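Long-range contacts in putative exported protein (Aeromonas hydrophila subsp. hydrophila, PDB 4PJ2), which probably inhibits i-type lysozymes in the bacterial periplasm and binds a magnesium ion: residues T18-R23 with S31-L36; G59-L64 with L77-E82. All blocks are in the same frame, centred on the assembly; numbering follows the deposited sequence.

Contact 1 and contact 2 are antiparallel strand pairs in two different four-stranded sheets. The 18-23/31-36 pair forms the middle of the sheet of strands 6-10, 16-21, 30-37 and 49-57; the 59-64/77-82 pair lies at one edge of the sheet of strands 60-67, 76-82, 90-98 and 102-112, as counted within this chain. Along the chain contact 1 closes before contact 2 opens, and the centres are about 11 Å apart. The two sheets pack through Val19, Tyr32 and Val34 on one side and Ile61, Leu64, Leu77 and Val79 on the other, while Glu21 OE2 accepts a hydrogen bond from Ile61 N (2.9 Å). The two hairpins thus contribute to the apolar interface between the sheets.

Contact 1: residues T18-R23 with S31-L36; sequences TVSEGR and SYDVRL. With GOL (glycerol), chain E.
Val19 and Tyr32 lie side by side on the buried face of this strand pair and point the same way, Val19 CG1 coming 4.0 Å from Tyr32 CD1. The close non-hydrogen-bonded pairing of Glu21 with Tyr32 leaves Tyr32 CB 3.2 Å from Ser20 O. Chi1 of 70° puts the tyrosine CG between its backbone N and carbonyl carbon, while the ring leads away from strand 16-21 and its hydroxyl reaches Asp93 on the other sheet. A long aromatic side chain with a polar tip suits this place, filling the apolar interior and ending on a hydrogen bond. Val34 continues the same face with its CG2 4.3 Å from Val19 CG2; such beta-branched residues are at home in extended strands.

The face of Thr18, Ser20, Asp33 and Arg35 is polar. Arg35 NH1 forms a salt bridge with Asp33 OD2 at 2.8 Å; the nitrogen comes from above the carboxylate plane, with the oxygen close to the guanidinium plane. A water joins Thr18 OG1, Ser20 OG and Asp33 OD2, to which it donates, so OD2 is gripped by two partners, an arrangement expected to stabilise its negative charge. A glycerol, probably from the crystallisation liquor, donates from O2 to Asp33 OD1 at 2.7 Å and shares a hydrogen bond between its O3 and Ser20 OG.

Reciprocal backbone bonds join Thr18 with Arg35 and Ser20 with Asp33. Where strand 16-21 has ended, Gly22 N still reaches Ser31 O at 3.0 Å, standing 49° out of the carbonyl plane, and Ser31 O also accepts from Arg57. Alternation of apolar and polar residues along each of two paired strands is characteristic of an amphipathic antiparallel beta hairpin, here formed by the two central strands of a sheet that packs one face on a second sheet.

Contact 2: residues G59-L64 with L77-E82; sequences GSIKEL and LIVVVE
Ser60 and Glu82 exchange two backbone hydrogen bonds, but farther along Lys62 N donates to Val80 O and Val80 N to Glu63 O, so that two residues face one; the short strand axes make an angle of 133°. The Lys62 bond is straight, 172° at the hydrogen; Val80 N approaches Glu63 O nearly in line with its carbonyl.

Glu63 has CG between its backbone N and carbonyl carbon (chi1 73°), which lays CG alongside Val80, 3.9 Å from Val80 CB; the valine is thereby partly covered by the methylene part of a residue whose carboxylate can reach beyond it, in a long, weak ion pair with Lys65. Lys62 brings CB 3.7 Å from Val80 O and then runs away from the strand; its extended aliphatic chain suits this partly exposed position, where it packs on an apolar side chain of another protein's chain.

On the other face, Val79 is met by two neighbours. Leu64 lies beside it, pointing the same way, with CD2 3.9 Å from Val79 CG2, whereas Ile61 crosses it at a slant, CD1 being 4.1 Å from Val79 CG1. These branched apolar groups also meet Val19 and Tyr32 of the opposing sheet. Val81 sets CG1 3.5 Å from Gly59 C; glycine suits this spot because its backbone angles would press a side chain against the preceding carbonyl, and one would also strike Glu82 O.

A water spans Ser60 OG and Glu82 O, and Ser60 OG also bonds to Ala27 O. Glu82 OE1 has its partner in a polar side chain of that other chain. A regular hairpin pair interrupted by Lys62 and Glu63 opposite Val80 is the signature of a classic beta bulge, here in strand 60-67, outermost of its sheet within this chain.

Contact 1: residues T18-R23 with S31-L36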
# COMPACT_ATOMS: atom_id res chain seq x y z
N THR A 18 -15.83 3.28 -12.68
CA THR A 18 -14.40 3.22 -12.92
C THR A 18 -13.67 3.59 -11.64
O THR A 18 -14.16 4.34 -10.81
CB THR A 18 -13.93 4.12 -14.05
OG1 THR A 18 -14.11 5.48 -13.66
CG2 THR A 18 -14.70 3.85 -15.34
N VAL A 19 -12.47 3.03 -11.50
CA VAL A 19 -11.61 3.29 -10.36
C VAL A 19 -10.23 3.58 -10.90
O VAL A 19 -9.70 2.80 -11.69
CB VAL A 19 -11.56 2.10 -9.38
CG1 VAL A 19 -10.65 2.43 -8.20
CG2 VAL A 19 -12.97 1.76 -8.91
N SER A 20 -9.65 4.70 -10.46
CA SER A 20 -8.36 5.17 -10.97
C SER A 20 -7.49 5.68 -9.85
O SER A 20 -7.98 6.36 -8.95
CB SER A 20 -8.57 6.39 -11.87
OG SER A 20 -9.27 6.08 -13.04
N GLU A 21 -6.19 5.41 -9.91
CA GLU A 21 -5.25 6.12 -9.05
C GLU A 21 -5.00 7.53 -9.57
O GLU A 21 -5.10 7.79 -10.76
CB GLU A 21 -3.94 5.33 -8.95
CG GLU A 21 -4.09 4.11 -8.04
CD GLU A 21 -2.87 3.22 -7.99
OE1 GLU A 21 -1.98 3.36 -8.84
OE2 GLU A 21 -2.79 2.35 -7.09
N GLY A 22 -4.68 8.44 -8.68
CA GLY A 22 -4.41 9.81 -9.10
C GLY A 22 -3.20 9.94 -10.02
O GLY A 22 -2.17 9.30 -9.83
N ARG A 23 -3.34 10.78 -11.04
CA ARG A 23 -2.29 10.94 -12.03
C ARG A 23 -1.10 11.70 -11.46
O ARG A 23 -1.26 12.68 -10.73
CB ARG A 23 -2.82 11.65 -13.28
CG ARG A 23 -1.77 11.94 -14.33
CD ARG A 23 -2.40 12.25 -15.67
NE ARG A 23 -1.38 12.65 -16.63
CZ ARG A 23 -1.61 12.91 -17.91
NH1 ARG A 23 -2.84 12.82 -18.39
NH2 ARG A 23 -0.62 13.27 -18.70
N SER A 31 -3.93 9.07 -3.88
CA SER A 31 -5.38 9.03 -3.90
C SER A 31 -5.84 8.04 -4.94
O SER A 31 -5.10 7.60 -5.80
CB SER A 31 -5.95 10.41 -4.20
OG SER A 31 -5.66 10.78 -5.55
N TYR A 32 -7.13 7.76 -4.89
CA TYR A 32 -7.81 7.14 -6.00
C TYR A 32 -9.19 7.75 -6.08
O TYR A 32 -9.68 8.37 -5.14
CB TYR A 32 -7.87 5.63 -5.84
CG TYR A 32 -8.78 5.13 -4.75
CD1 TYR A 32 -10.09 4.81 -5.02
CD2 TYR A 32 -8.32 4.96 -3.46
CE1 TYR A 32 -10.91 4.32 -4.04
CE2 TYR A 32 -9.14 4.47 -2.47
CZ TYR A 32 -10.43 4.15 -2.76
OH TYR A 32 -11.27 3.66 -1.80
N ASP A 33 -9.84 7.58 -7.23
CA ASP A 33 -11.20 8.02 -7.37
C ASP A 33 -12.07 6.90 -7.90
O ASP A 33 -11.59 5.98 -8.55
CB ASP A 33 -11.32 9.27 -8.24
CG ASP A 33 -10.85 9.07 -9.65
OD1 ASP A 33 -9.67 9.41 -9.94
OD2 ASP A 33 -11.68 8.64 -10.49
N VAL A 34 -13.34 7.01 -7.54
CA VAL A 34 -14.39 6.13 -8.00
C VAL A 34 -15.39 7.02 -8.72
O VAL A 34 -15.83 8.01 -8.17
CB VAL A 34 -15.07 5.45 -6.80
CG1 VAL A 34 -16.21 4.58 -7.29
CG2 VAL A 34 -14.07 4.64 -5.98
N ARG A 35 -15.74 6.65 -9.94
CA ARG A 35 -16.69 7.42 -10.75
C ARG A 35 -17.80 6.49 -11.18
O ARG A 35 -17.54 5.39 -11.65
CB ARG A 35 -16.00 8.03 -11.98
CG ARG A 35 -15.07 9.20 -11.64
CD ARG A 35 -14.28 9.62 -12.84
NE ARG A 35 -13.97 11.04 -12.99
CZ ARG A 35 -12.86 11.66 -12.63
NH1 ARG A 35 -11.92 11.06 -11.92
NH2 ARG A 35 -12.72 12.93 -12.96
N LEU A 36 -19.03 6.95 -11.01
CA LEU A 36 -20.23 6.19 -11.33
C LEU A 36 -20.93 6.82 -12.52
O LEU A 36 -21.12 8.04 -12.56
CB LEU A 36 -21.17 6.22 -10.13
CG LEU A 36 -22.46 5.44 -10.22
CD1 LEU A 36 -22.19 3.95 -10.36
CD2 LEU A 36 -23.33 5.72 -9.02
C1 GOL E . -7.90 11.32 -13.42
O1 GOL E . -8.04 11.98 -12.20
C2 GOL E . -7.97 9.82 -13.19
O2 GOL E . -9.23 9.49 -12.60
C3 GOL E . -7.79 9.22 -14.59
O3 GOL E . -7.80 7.82 -14.55
O HOH W 1 -11.84 6.74 -12.43

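Contact 2: residues G59-L64 with L77-E82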
# COMPACT_ATOMS: atom_id res chain seq x y z
N GLY A 59 -0.98 3.06 -0.22
CA GLY A 59 -0.35 2.02 -0.99
C GLY A 59 -0.91 2.02 -2.37
O GLY A 59 -1.39 3.05 -2.86
N SER A 60 -0.85 0.87 -3.01
CA SER A 60 -1.33 0.67 -4.38
C SER A 60 -2.64 -0.12 -4.38
O SER A 60 -2.82 -1.03 -3.56
CB SER A 60 -0.29 -0.12 -5.17
OG SER A 60 1.01 0.37 -4.95
N ILE A 61 -3.52 0.18 -5.31
CA ILE A 61 -4.74 -0.59 -5.41
C ILE A 61 -4.38 -1.99 -5.85
O ILE A 61 -3.66 -2.18 -6.84
CB ILE A 61 -5.70 0.03 -6.41
CG1 ILE A 61 -6.16 1.40 -5.91
CG2 ILE A 61 -6.90 -0.89 -6.63
CD1 ILE A 61 -7.15 2.11 -6.82
N LYS A 62 -4.86 -2.96 -5.09
CA LYS A 62 -4.54 -4.36 -5.30
C LYS A 62 -5.65 -5.07 -6.06
O LYS A 62 -5.37 -5.89 -6.93
CB LYS A 62 -4.34 -5.02 -3.93
CG LYS A 62 -3.96 -6.49 -4.00
CD LYS A 62 -4.12 -7.20 -2.66
CE LYS A 62 -3.99 -8.72 -2.79
NZ LYS A 62 -4.56 -9.41 -1.61
N GLU A 63 -6.90 -4.77 -5.72
CA GLU A 63 -8.03 -5.44 -6.37
C GLU A 63 -9.33 -4.70 -6.07
O GLU A 63 -9.43 -3.95 -5.10
CB GLU A 63 -8.12 -6.89 -5.93
CG GLU A 63 -8.61 -7.09 -4.52
CD GLU A 63 -8.76 -8.56 -4.16
OE1 GLU A 63 -8.34 -8.92 -3.04
OE2 GLU A 63 -9.31 -9.35 -4.97
N LEU A 64 -10.31 -4.94 -6.93
CA LEU A 64 -11.67 -4.45 -6.75
C LEU A 64 -12.55 -5.67 -6.53
O LEU A 64 -12.39 -6.68 -7.22
CB LEU A 64 -12.17 -3.72 -7.99
CG LEU A 64 -11.28 -2.60 -8.49
CD1 LEU A 64 -11.94 -1.95 -9.70
CD2 LEU A 64 -10.99 -1.55 -7.41
N LEU A 77 -19.15 -1.86 -3.83
CA LEU A 77 -17.81 -1.89 -4.37
C LEU A 77 -16.82 -1.81 -3.24
O LEU A 77 -16.94 -0.96 -2.37
CB LEU A 77 -17.60 -0.68 -5.29
CG LEU A 77 -16.17 -0.45 -5.78
CD1 LEU A 77 -15.68 -1.53 -6.72
CD2 LEU A 77 -16.08 0.92 -6.44
N ILE A 78 -15.84 -2.70 -3.28
CA ILE A 78 -14.76 -2.68 -2.30
C ILE A 78 -13.46 -2.46 -3.04
O ILE A 78 -13.13 -3.19 -3.96
CB ILE A 78 -14.69 -3.98 -1.46
CG1 ILE A 78 -16.03 -4.20 -0.75
CG2 ILE A 78 -13.53 -3.86 -0.44
CD1 ILE A 78 -16.96 -5.18 -1.45
N VAL A 79 -12.74 -1.41 -2.65
CA VAL A 79 -11.43 -1.11 -3.22
C VAL A 79 -10.38 -1.49 -2.19
O VAL A 79 -10.37 -0.93 -1.09
CB VAL A 79 -11.29 0.37 -3.62
CG1 VAL A 79 -9.92 0.64 -4.23
CG2 VAL A 79 -12.38 0.77 -4.61
N VAL A 80 -9.52 -2.44 -2.53
CA VAL A 80 -8.51 -2.96 -1.61
C VAL A 80 -7.16 -2.38 -1.98
O VAL A 80 -6.77 -2.41 -3.13
CB VAL A 80 -8.42 -4.50 -1.65
CG1 VAL A 80 -7.41 -4.98 -0.62
CG2 VAL A 80 -9.79 -5.12 -1.40
N VAL A 81 -6.45 -1.88 -0.98
CA VAL A 81 -5.17 -1.20 -1.17
C VAL A 81 -4.11 -1.88 -0.32
O VAL A 81 -4.36 -2.18 0.84
CB VAL A 81 -5.29 0.28 -0.78
CG1 VAL A 81 -3.95 1.01 -0.87
CG2 VAL A 81 -6.30 0.98 -1.68
N GLU A 82 -2.94 -2.09 -0.90
CA GLU A 82 -1.81 -2.78 -0.25
C GLU A 82 -0.70 -1.77 0.05
O GLU A 82 -0.21 -1.11 -0.86
CB GLU A 82 -1.28 -3.87 -1.19
CG GLU A 82 0.07 -4.50 -0.84
CD GLU A 82 0.53 -5.54 -1.86
OE1 GLU A 82 1.11 -5.16 -2.89
OE2 GLU A 82 0.30 -6.75 -1.62
O HOH W 2 2.08 -0.95 -2.64